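Local coordinates for Ycf48-like protein (Thermosynechococcus elongatus, PDB 5OJP), which is thought to assist early assembly of photosystem II and replacement of photodamaged D1, and binds the C-terminal extension of the D1 precursor, at residues E204-M209 and M219-G224. The protein carries 4 engineered substitutions. Numbering follows the deposited sequence.
Sequences EELHNM and MIVNGG. Engineered in segment 204-209: Glu204 (natural residue Arg), Glu205 (natural residue Arg).
Met219, Leu206 and Met209 form the tight side of this antiparallel pairing, the first two strands of one blade of the seven-bladed beta-propeller. CD2 of Leu206 reaches the Met219 sulfur (SD) at 3.5 Å and also touches CG1 of Val221. The Met219 chain starts between its backbone N and carbonyl carbon (chi1 60°), a turn that carries SD along the hairpin to Leu206. The two methionines run side by side in the same direction, with Met209 CG 3.6 Å from Met219 CB. Along the strands the register shifts by one at a classic beta bulge: His207 and Asn208 both face Ile220, whose carbonyl O takes a 2.8 Å bond from His207 N and a weak one from Asn208 N. The bulge is closed by Ile220 N, which gives a nearly straight bond (173°) to Asn208 O at 2.9 Å. Asn208 ND2 bonds Leu252 O in the following blade, and its OD1 takes a weak bond from Met209 N.

Toward solvent, Asn222 N still bonds Glu205 O. Asn222 ND2 lies 3.1 Å from Glu205 CD, at an angle too poor for a hydrogen bond, and its OD1 is 3.2 Å from His207 CB. Glu205, an engineered residue like Glu204, is exposed and forms a salt bridge with Arg165 of the preceding blade. Glu204 lays CB 3.8 Å from Val221 CB, although Glu204 is poorly ordered. Backbone bonds and an apolar thioether-lined face thus fasten the hairpin; at the solvent side two glutamates replace arginines of the Arg-rich patch, one at least partly offset by Arg165, so local electrostatics probably differ from the native protein's.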
# COMPACT_ATOMS: atom_id res chain seq x y z
N GLU A 204 -6.00 4.16 21.95
CA GLU A 204 -5.86 5.18 20.92
C GLU A 204 -6.60 4.76 19.65
O GLU A 204 -6.89 3.59 19.43
CB GLU A 204 -4.37 5.37 20.59
CG GLU A 204 -3.45 5.99 21.66
CD GLU A 204 -3.54 7.52 21.77
OE1 GLU A 204 -3.84 8.18 20.76
OE2 GLU A 204 -3.25 8.05 22.87
N GLU A 205 -6.89 5.75 18.82
CA GLU A 205 -7.58 5.51 17.56
C GLU A 205 -6.59 4.97 16.53
O GLU A 205 -5.58 5.62 16.23
CB GLU A 205 -8.25 6.78 17.06
CG GLU A 205 -8.91 6.66 15.67
CD GLU A 205 -9.79 7.87 15.26
OE1 GLU A 205 -10.02 8.79 16.10
OE2 GLU A 205 -10.30 7.89 14.12
N LEU A 206 -6.88 3.79 16.00
CA LEU A 206 -6.01 3.20 14.99
C LEU A 206 -6.15 3.91 13.65
O LEU A 206 -7.25 4.17 13.18
CB LEU A 206 -6.39 1.73 14.80
CG LEU A 206 -6.09 0.86 16.01
CD1 LEU A 206 -6.73 -0.51 15.85
CD2 LEU A 206 -4.58 0.72 16.16
N HIS A 207 -5.03 4.20 12.99
CA HIS A 207 -5.11 4.69 11.62
C HIS A 207 -4.67 3.68 10.55
O HIS A 207 -5.33 3.56 9.52
CB HIS A 207 -4.28 5.95 11.48
CG HIS A 207 -4.36 6.52 10.10
ND1 HIS A 207 -5.52 7.05 9.58
CD2 HIS A 207 -3.42 6.64 9.13
CE1 HIS A 207 -5.30 7.47 8.35
NE2 HIS A 207 -4.03 7.23 8.05
N ASN A 208 -3.55 3.00 10.71
CA ASN A 208 -3.01 2.12 9.70
C ASN A 208 -2.19 1.07 10.41
O ASN A 208 -1.62 1.34 11.47
CB ASN A 208 -2.11 2.92 8.71
CG ASN A 208 -1.86 2.22 7.40
OD1 ASN A 208 -2.30 1.10 7.19
ND2 ASN A 208 -1.20 2.93 6.44
N MET A 209 -2.08 -0.10 9.78
CA MET A 209 -1.35 -1.23 10.31
C MET A 209 -0.76 -2.07 9.18
O MET A 209 -1.30 -2.10 8.07
CB MET A 209 -2.24 -2.16 11.17
CG MET A 209 -2.61 -1.54 12.46
SD MET A 209 -3.60 -2.63 13.51
CE MET A 209 -2.28 -3.80 13.89
N MET A 219 1.67 -0.44 13.97
CA MET A 219 0.49 0.39 13.90
C MET A 219 0.90 1.84 14.03
O MET A 219 1.84 2.19 14.76
CB MET A 219 -0.59 0.11 14.99
CG MET A 219 -0.11 0.30 16.42
SD MET A 219 -1.42 0.24 17.68
CE MET A 219 -1.92 -1.44 17.60
N ILE A 220 0.15 2.65 13.29
CA ILE A 220 0.10 4.09 13.41
C ILE A 220 -1.22 4.40 14.08
O ILE A 220 -2.28 3.98 13.61
CB ILE A 220 0.19 4.75 12.02
CG1 ILE A 220 1.56 4.46 11.38
CG2 ILE A 220 -0.13 6.30 12.18
CD1 ILE A 220 1.62 4.82 9.82
N VAL A 221 -1.17 5.16 15.17
CA VAL A 221 -2.39 5.62 15.80
C VAL A 221 -2.42 7.14 15.70
O VAL A 221 -1.40 7.81 15.50
CB VAL A 221 -2.49 5.20 17.26
CG1 VAL A 221 -2.44 3.66 17.38
CG2 VAL A 221 -1.40 5.88 18.06
N ASN A 222 -3.62 7.68 15.83
CA ASN A 222 -3.73 9.11 15.62
C ASN A 222 -3.02 9.86 16.75
O ASN A 222 -2.89 9.38 17.88
CB ASN A 222 -5.19 9.49 15.40
CG ASN A 222 -5.74 8.91 14.06
OD1 ASN A 222 -4.99 8.66 13.10
ND2 ASN A 222 -7.06 8.75 13.98
N GLY A 223 -2.44 11.00 16.38
CA GLY A 223 -1.62 11.77 17.27
C GLY A 223 -0.14 11.58 17.06
O GLY A 223 0.64 11.95 17.94
N GLY A 224 0.26 11.02 15.92
CA GLY A 224 1.65 10.81 15.60
C GLY A 224 2.38 9.80 16.47
O GLY A 224 3.54 10.02 16.85